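Local structure of mRNA export factor (Human herpesvirus 1, 4YXP) at residues L176-L182 against F193-R198; L239-R243 against A255-V259. The protein regulates viral gene expression, mediating nuclear export of intronless viral mRNAs and inhibiting host splicing, and dimerises through its folded, zinc-binding C-terminal domain. The contacts are given in a common frame with arbitrary orientation. Numbering follows the deposited sequence.

Both contacts lie in the C-terminal half of a chain whose regular structure is all alpha-helical, without strands. Coming from the N terminus, contact 1 is met first: helix 173-179 ends, eight residues turn the chain, and helix 188-204 returns to pack on it. That loop is closed before the next helix, 230-241, leads into contact 2, where the chain passes through the zinc ligands Cys-246 and Cys-251 and helix 249-259 comes back beside 239-243. The two are therefore in series, neither nested nor crossing, with centres about 23 Å apart and nearest atoms about 10 Å apart. Helix 146-167 borders both, touching Phe-193 in one and Leu-239 and Ala-255 in the other, and the second subunit reaches each.

Contact 1 of 2, residues L176-L182 against F193-R198; sequences LCSRRRL and FVILAR
Two consecutive helices, 173-179 and 188-204, pack as an alpha-alpha pair within the CHC2-type zinc finger region, away from the metal. Helix 173-179 gives way at Arg-180, the first residue to leave helical phi/psi, with positive phi (53/52); 181-182 then run on past helix 188-204. The register is set by Cys-177 CA to Ala-197 CA at 5.5 Å and Arg-180 CA to Val-194 CA at 5.3 Å. On the second helix, Phe-193 (chi1 m) sends its ring off among Leu-150, Leu-153 and Leu-161 of helix 146-167, while its CB lies 4.1 Å from Cys-177 SG, and that sulfur stands 5.4 Å from the centroid of the Phe-193 ring, an oblique sulfur-aromatic contact. Val-194 (t) places CG2 4.0 Å from Leu-176 CD2 and CG1 3.5 Å from Arg-181 O. Ile-195 CD1 meets Leu-182 CD2 at 3.8 Å. Small Ala-197 lets the helices close up: its CB is 4.0 Å from Cys-177 CA, and Arg-180 CG is equally near that CB. Last comes Arg-198 (m, t, p), with NE and NH2 held by the carbonyls of Thr-214 and Ala-213. Leu-182 CD2 lies over one guanidinium face, 3.5 Å from NE, and at the edge NH1 donates a 2.9 Å hydrogen bond to Arg-180 O.

Contact 2 of 2, residues L239-R243 against A255-V259; sequences LDTHR and ASHIV. With ZN (zinc ion), chain D.
Leu-239 lays its side chain (m, t) across one side of helix 249-259, spanning a full turn of it: CD2 is 4.1 Å from Ala-255 CB, CD1 4.0 Å from Ile-258 CG2, and CB 3.9 Å from Val-259 CG2. The 255-259 backbone is helical throughout, so residues 255, 258 and 259 present one apolar side to the leucine. The nearest CA pair is Leu-239 to Ala-255, 5.5 Å apart, and Ala-255 CB also sits 3.6 Å from Leu-239 O. Arg-243 (p, t, p) folds back over the last turn of its own segment, and its NH2 gives a 2.9 Å hydrogen bond to Leu-239 O; that NH2 also bonds to Ser-35 of the second subunit. NH1 reaches across to Ser-256 OG at 3.2 Å, a weak, bent hydrogen bond (129° at the hydrogen); the stronger partner of Ser-256 OG is the carbonyl of Glu-252. Just before Arg-243 in sequence, His-242 (t) points its imidazole to the zinc ion, NE2 to ZN 2.0 Å; Cys-163, Cys-246 and Cys-251 complete this CHC2-type site. The contact thus packs the end of helix 230-241, just before His-242, against helix 249-259, which carries Cys-251. Phe-160 of helix 146-167 meets Leu-239 and Ala-255, Phe-112 of helix 112-132 touches Leu-239 and Ile-258, and Arg-34 of the second subunit forms a salt bridge with Asp-240, binding this helix pair into the dimer.

Contact 1 of 2, residues L176-L182 against F193-R198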
ATOM      1  N   LEU B 176      17.239   0.854   5.680  1.00 32.68           N
ATOM      2  CA  LEU B 176      16.781   1.342   6.981  1.00 31.73           C
ATOM      3  C   LEU B 176      15.907   0.304   7.677  1.00 30.16           C
ATOM      4  O   LEU B 176      16.087   0.020   8.862  1.00 28.98           O
ATOM      5  CB  LEU B 176      15.998   2.652   6.830  1.00 31.24           C
ATOM      6  CG  LEU B 176      16.778   3.925   6.489  1.00 31.97           C
ATOM      7  CD1 LEU B 176      15.812   5.060   6.197  1.00 29.19           C
ATOM      8  CD2 LEU B 176      17.725   4.315   7.618  1.00 34.54           C
ATOM      9  N   CYS B 177      14.962  -0.258   6.927  1.00 29.67           N
ATOM     10  CA  CYS B 177      13.988  -1.195   7.479  1.00 30.68           C
ATOM     11  C   CYS B 177      14.569  -2.597   7.654  1.00 32.95           C
ATOM     12  O   CYS B 177      13.967  -3.448   8.314  1.00 34.82           O
ATOM     13  CB  CYS B 177      12.751  -1.255   6.581  1.00 30.62           C
ATOM     14  SG  CYS B 177      11.847   0.301   6.498  1.00 31.27           S
ATOM     15  N   SER B 178      15.733  -2.833   7.060  1.00 32.89           N
ATOM     16  CA  SER B 178      16.431  -4.100   7.216  1.00 34.50           C
ATOM     17  C   SER B 178      17.395  -4.045   8.403  1.00 36.03           C
ATOM     18  O   SER B 178      17.465  -4.978   9.205  1.00 38.25           O
ATOM     19  CB  SER B 178      17.191  -4.451   5.934  1.00 37.06           C
ATOM     20  OG  SER B 178      17.975  -5.613   6.119  1.00 40.96           O
ATOM     21  N   ARG B 179      18.129  -2.943   8.514  1.00 34.44           N
ATOM     22  CA  ARG B 179      19.125  -2.783   9.572  1.00 34.02           C
ATOM     23  C   ARG B 179      18.465  -2.504  10.919  1.00 32.81           C
ATOM     24  O   ARG B 179      18.897  -3.026  11.949  1.00 34.15           O
ATOM     25  CB  ARG B 179      20.096  -1.657   9.211  1.00 34.53           C
ATOM     26  CG  ARG B 179      21.007  -1.993   8.033  1.00 37.72           C
ATOM     27  CD  ARG B 179      21.602  -0.742   7.408  1.00 39.32           C
ATOM     28  NE  ARG B 179      22.302   0.092   8.384  1.00 40.78           N
ATOM     29  CZ  ARG B 179      23.605   0.027   8.648  1.00 44.78           C
ATOM     30  NH1 ARG B 179      24.389  -0.838   8.010  1.00 46.71           N
ATOM     31  NH2 ARG B 179      24.130   0.836   9.559  1.00 46.91           N
ATOM     32  N   ARG B 180      17.423  -1.679  10.903  1.00 30.75           N
ATOM     33  CA  ARG B 180      16.638  -1.389  12.102  1.00 30.25           C
ATOM     34  C   ARG B 180      17.519  -0.923  13.264  1.00 30.20           C
ATOM     35  O   ARG B 180      17.432  -1.453  14.373  1.00 30.97           O
ATOM     36  CB  ARG B 180      15.829  -2.625  12.507  1.00 31.59           C
ATOM     37  CG  ARG B 180      14.809  -3.061  11.451  1.00 32.43           C
ATOM     38  CD  ARG B 180      13.926  -4.208  11.935  1.00 32.94           C
ATOM     39  NE  ARG B 180      14.634  -5.488  11.974  1.00 34.10           N
ATOM     40  CZ  ARG B 180      14.688  -6.357  10.966  1.00 34.96           C
ATOM     41  NH1 ARG B 180      14.077  -6.100   9.815  1.00 35.13           N
ATOM     42  NH2 ARG B 180      15.357  -7.493  11.110  1.00 36.29           N
ATOM     43  N   ARG B 181      18.357   0.077  12.999  1.00 29.88           N
ATOM     44  CA  ARG B 181      19.282   0.609  13.997  1.00 32.67           C
ATOM     45  C   ARG B 181      18.928   2.041  14.370  1.00 31.04           C
ATOM     46  O   ARG B 181      18.743   2.892  13.502  1.00 30.71           O
ATOM     47  CB  ARG B 181      20.724   0.564  13.481  1.00 39.97           C
ATOM     48  CG  ARG B 181      21.263  -0.829  13.241  1.00 46.96           C
ATOM     49  CD  ARG B 181      22.696  -0.779  12.740  1.00 53.89           C
ATOM     50  NE  ARG B 181      23.092  -2.030  12.099  1.00 58.85           N
ATOM     51  CZ  ARG B 181      24.318  -2.293  11.658  1.00 64.13           C
ATOM     52  NH1 ARG B 181      25.287  -1.395  11.790  1.00 66.14           N
ATOM     53  NH2 ARG B 181      24.577  -3.461  11.084  1.00 66.74           N
ATOM     54  N   LEU B 182      18.842   2.307  15.668  1.00 30.98           N
ATOM     55  CA  LEU B 182      18.552   3.648  16.149  1.00 30.52           C
ATOM     56  C   LEU B 182      19.597   4.643  15.657  1.00 30.20           C
ATOM     57  O   LEU B 182      19.287   5.807  15.406  1.00 29.13           O
ATOM     58  CB  LEU B 182      18.494   3.662  17.676  1.00 30.49           C
ATOM     59  CG  LEU B 182      17.439   2.752  18.305  1.00 28.51           C
ATOM     60  CD1 LEU B 182      17.614   2.722  19.811  1.00 29.67           C
ATOM     61  CD2 LEU B 182      16.031   3.206  17.934  1.00 26.00           C
ATOM     62  N   PHE B 193      10.385   5.267   9.862  1.00 22.56           N
ATOM     63  CA  PHE B 193      10.495   3.941   9.271  1.00 22.26           C
ATOM     64  C   PHE B 193      11.345   2.990  10.114  1.00 21.96           C
ATOM     65  O   PHE B 193      11.019   1.810  10.219  1.00 22.14           O
ATOM     66  CB  PHE B 193      11.021   4.061   7.840  1.00 23.00           C
ATOM     67  CG  PHE B 193       9.955   4.464   6.867  1.00 22.97           C
ATOM     68  CD1 PHE B 193       9.088   3.516   6.351  1.00 23.36           C
ATOM     69  CD2 PHE B 193       9.777   5.792   6.518  1.00 22.89           C
ATOM     70  CE1 PHE B 193       8.080   3.883   5.474  1.00 24.14           C
ATOM     71  CE2 PHE B 193       8.771   6.165   5.645  1.00 23.45           C
ATOM     72  CZ  PHE B 193       7.923   5.209   5.122  1.00 24.13           C
ATOM     73  N   VAL B 194      12.396   3.494  10.750  1.00 22.95           N
ATOM     74  CA  VAL B 194      13.227   2.650  11.602  1.00 23.79           C
ATOM     75  C   VAL B 194      12.438   2.206  12.843  1.00 23.24           C
ATOM     76  O   VAL B 194      12.470   1.034  13.225  1.00 23.49           O
ATOM     77  CB  VAL B 194      14.528   3.370  12.004  1.00 26.67           C
ATOM     78  CG1 VAL B 194      15.286   2.577  13.073  1.00 28.01           C
ATOM     79  CG2 VAL B 194      15.414   3.569  10.787  1.00 28.06           C
ATOM     80  N   ILE B 195      11.732   3.137  13.472  1.00 22.81           N
ATOM     81  CA  ILE B 195      10.995   2.813  14.692  1.00 23.39           C
ATOM     82  C   ILE B 195       9.860   1.840  14.388  1.00 22.79           C
ATOM     83  O   ILE B 195       9.698   0.835  15.079  1.00 22.33           O
ATOM     84  CB  ILE B 195      10.470   4.087  15.381  1.00 24.06           C
ATOM     85  CG1 ILE B 195      11.638   4.945  15.875  1.00 23.93           C
ATOM     86  CG2 ILE B 195       9.543   3.737  16.548  1.00 26.18           C
ATOM     87  CD1 ILE B 195      12.558   4.254  16.885  1.00 25.51           C
ATOM     88  N   LEU B 196       9.072   2.128  13.360  1.00 23.80           N
ATOM     89  CA  LEU B 196       7.980   1.234  12.988  1.00 24.91           C
ATOM     90  C   LEU B 196       8.513  -0.146  12.595  1.00 25.33           C
ATOM     91  O   LEU B 196       7.903  -1.163  12.922  1.00 25.72           O
ATOM     92  CB  LEU B 196       7.155   1.823  11.841  1.00 25.64           C
ATOM     93  CG  LEU B 196       6.318   3.071  12.133  1.00 25.40           C
ATOM     94  CD1 LEU B 196       5.480   3.424  10.914  1.00 24.71           C
ATOM     95  CD2 LEU B 196       5.424   2.891  13.355  1.00 25.24           C
ATOM     96  N   ALA B 197       9.645  -0.186  11.897  1.00 24.79           N
ATOM     97  CA  ALA B 197      10.228  -1.460  11.482  1.00 25.04           C
ATOM     98  C   ALA B 197      10.689  -2.264  12.696  1.00 25.35           C
ATOM     99  O   ALA B 197      10.504  -3.481  12.749  1.00 25.13           O
ATOM    100  CB  ALA B 197      11.388  -1.236  10.527  1.00 24.46           C
ATOM    101  N   ARG B 198      11.296  -1.583  13.662  1.00 25.94           N
ATOM    102  CA  ARG B 198      11.754  -2.240  14.880  1.00 26.20           C
ATOM    103  C   ARG B 198      10.563  -2.801  15.648  1.00 26.17           C
ATOM    104  O   ARG B 198      10.576  -3.954  16.064  1.00 26.30           O
ATOM    105  CB  ARG B 198      12.544  -1.269  15.762  1.00 26.34           C
ATOM    106  CG  ARG B 198      13.950  -0.987  15.257  1.00 26.19           C
ATOM    107  CD  ARG B 198      14.596   0.186  15.989  1.00 26.18           C
ATOM    108  NE  ARG B 198      14.793  -0.057  17.417  1.00 26.98           N
ATOM    109  CZ  ARG B 198      15.879  -0.613  17.950  1.00 28.76           C
ATOM    110  NH1 ARG B 198      16.883  -1.014  17.180  1.00 29.57           N
ATOM    111  NH2 ARG B 198      15.962  -0.777  19.265  1.00 29.41           N
TER

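Contact 2 of 2, residues L239-R243 against A255-V259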
ATOM      1  N   LEU B 239       7.866  16.734   2.391  1.00 28.53           N
ATOM      2  CA  LEU B 239       7.254  16.657   1.069  1.00 29.01           C
ATOM      3  C   LEU B 239       7.157  18.058   0.466  1.00 31.17           C
ATOM      4  O   LEU B 239       7.175  18.224  -0.756  1.00 31.55           O
ATOM      5  CB  LEU B 239       5.872  15.999   1.146  1.00 27.94           C
ATOM      6  CG  LEU B 239       5.876  14.469   1.261  1.00 27.20           C
ATOM      7  CD1 LEU B 239       4.521  13.931   1.698  1.00 25.61           C
ATOM      8  CD2 LEU B 239       6.283  13.839  -0.066  1.00 28.76           C
ATOM      9  N   ASP B 240       7.078  19.067   1.329  1.00 31.80           N
ATOM     10  CA  ASP B 240       7.023  20.455   0.881  1.00 34.41           C
ATOM     11  C   ASP B 240       8.409  21.027   0.587  1.00 34.10           C
ATOM     12  O   ASP B 240       8.619  21.656  -0.454  1.00 34.55           O
ATOM     13  CB  ASP B 240       6.327  21.324   1.933  1.00 37.50           C
ATOM     14  CG  ASP B 240       6.183  22.776   1.492  1.00 41.40           C
ATOM     15  OD1 ASP B 240       5.767  23.010   0.337  1.00 42.16           O
ATOM     16  OD2 ASP B 240       6.491  23.680   2.299  1.00 42.77           O
ATOM     17  N   THR B 241       9.352  20.799   1.498  1.00 33.75           N
ATOM     18  CA  THR B 241      10.627  21.520   1.489  1.00 35.77           C
ATOM     19  C   THR B 241      11.739  20.881   0.650  1.00 37.04           C
ATOM     20  O   THR B 241      12.703  21.555   0.283  1.00 38.74           O
ATOM     21  CB  THR B 241      11.171  21.677   2.920  1.00 34.11           C
ATOM     22  OG1 THR B 241      11.411  20.382   3.482  1.00 31.10           O
ATOM     23  CG2 THR B 241      10.178  22.438   3.792  1.00 34.56           C
ATOM     24  N   HIS B 242      11.622  19.588   0.361  1.00 34.99           N
ATOM     25  CA  HIS B 242      12.670  18.877  -0.369  1.00 35.59           C
ATOM     26  C   HIS B 242      12.915  19.499  -1.747  1.00 37.00           C
ATOM     27  O   HIS B 242      14.050  19.531  -2.230  1.00 38.26           O
ATOM     28  CB  HIS B 242      12.307  17.396  -0.512  1.00 34.36           C
ATOM     29  CG  HIS B 242      13.178  16.647  -1.474  1.00 34.30           C
ATOM     30  ND1 HIS B 242      14.528  16.450  -1.261  1.00 34.41           N
ATOM     31  CD2 HIS B 242      12.894  16.040  -2.650  1.00 33.82           C
ATOM     32  CE1 HIS B 242      15.034  15.762  -2.267  1.00 34.78           C
ATOM     33  NE2 HIS B 242      14.065  15.502  -3.127  1.00 33.79           N
ATOM     34  N   ARG B 243      11.855  20.009  -2.367  1.00 37.84           N
ATOM     35  CA  ARG B 243      11.955  20.584  -3.708  1.00 38.31           C
ATOM     36  C   ARG B 243      12.891  21.798  -3.752  1.00 39.03           C
ATOM     37  O   ARG B 243      13.340  22.202  -4.831  1.00 39.15           O
ATOM     38  CB  ARG B 243      10.565  20.976  -4.222  1.00 37.86           C
ATOM     39  CG  ARG B 243       9.883  22.085  -3.428  1.00 39.54           C
ATOM     40  CD  ARG B 243       8.388  22.141  -3.722  1.00 39.19           C
ATOM     41  NE  ARG B 243       7.678  20.965  -3.217  1.00 36.50           N
ATOM     42  CZ  ARG B 243       6.440  20.621  -3.565  1.00 34.35           C
ATOM     43  NH1 ARG B 243       5.753  21.355  -4.431  1.00 34.69           N
ATOM     44  NH2 ARG B 243       5.883  19.537  -3.043  1.00 32.01           N
ATOM     45  N   ALA B 255       6.157  14.411  -5.296  1.00 24.62           N
ATOM     46  CA  ALA B 255       5.881  14.943  -3.968  1.00 25.12           C
ATOM     47  C   ALA B 255       4.531  15.648  -3.936  1.00 26.62           C
ATOM     48  O   ALA B 255       3.769  15.507  -2.980  1.00 25.94           O
ATOM     49  CB  ALA B 255       6.984  15.894  -3.538  1.00 25.85           C
ATOM     50  N   SER B 256       4.229  16.396  -4.989  1.00 28.63           N
ATOM     51  CA  SER B 256       3.008  17.191  -5.029  1.00 31.48           C
ATOM     52  C   SER B 256       1.768  16.310  -5.136  1.00 31.92           C
ATOM     53  O   SER B 256       0.739  16.605  -4.529  1.00 32.40           O
ATOM     54  CB  SER B 256       3.049  18.178  -6.199  1.00 31.95           C
ATOM     55  OG  SER B 256       4.064  19.148  -6.013  1.00 31.93           O
ATOM     56  N   HIS B 257       1.866  15.223  -5.896  1.00 31.03           N
ATOM     57  CA  HIS B 257       0.708  14.369  -6.141  1.00 30.83           C
ATOM     58  C   HIS B 257       0.390  13.506  -4.921  1.00 29.72           C
ATOM     59  O   HIS B 257      -0.755  13.103  -4.721  1.00 31.38           O
ATOM     60  CB  HIS B 257       0.939  13.486  -7.368  1.00 31.40           C
ATOM     61  CG  HIS B 257      -0.319  13.025  -8.033  1.00 32.31           C
ATOM     62  ND1 HIS B 257      -1.576  13.444  -7.630  1.00 32.51           N
ATOM     63  CD2 HIS B 257      -0.527  12.193  -9.078  1.00 32.52           C
ATOM     64  CE1 HIS B 257      -2.489  12.884  -8.394  1.00 32.36           C
ATOM     65  NE2 HIS B 257      -1.882  12.117  -9.286  1.00 32.01           N
ATOM     66  N   ILE B 258       1.405  13.219  -4.112  1.00 27.09           N
ATOM     67  CA  ILE B 258       1.193  12.546  -2.833  1.00 25.47           C
ATOM     68  C   ILE B 258       0.404  13.472  -1.909  1.00 26.12           C
ATOM     69  O   ILE B 258      -0.544  13.048  -1.247  1.00 25.95           O
ATOM     70  CB  ILE B 258       2.535  12.121  -2.199  1.00 25.68           C
ATOM     71  CG1 ILE B 258       3.177  11.005  -3.030  1.00 24.78           C
ATOM     72  CG2 ILE B 258       2.340  11.656  -0.748  1.00 25.60           C
ATOM     73  CD1 ILE B 258       4.603  10.675  -2.637  1.00 24.45           C
ATOM     74  N   VAL B 259       0.801  14.740  -1.872  1.00 28.36           N
ATOM     75  CA  VAL B 259       0.127  15.744  -1.056  1.00 31.76           C
ATOM     76  C   VAL B 259      -1.258  16.072  -1.622  1.00 33.44           C
ATOM     77  O   VAL B 259      -2.200  16.304  -0.866  1.00 33.84           O
ATOM     78  CB  VAL B 259       0.993  17.024  -0.941  1.00 32.77           C
ATOM     79  CG1 VAL B 259       0.254  18.127  -0.177  1.00 32.39           C
ATOM     80  CG2 VAL B 259       2.316  16.708  -0.255  1.00 32.93           C
TER
HETATM   81 ZN    ZN D 601      14.225  14.966  -5.104  0.84 27.17          ZN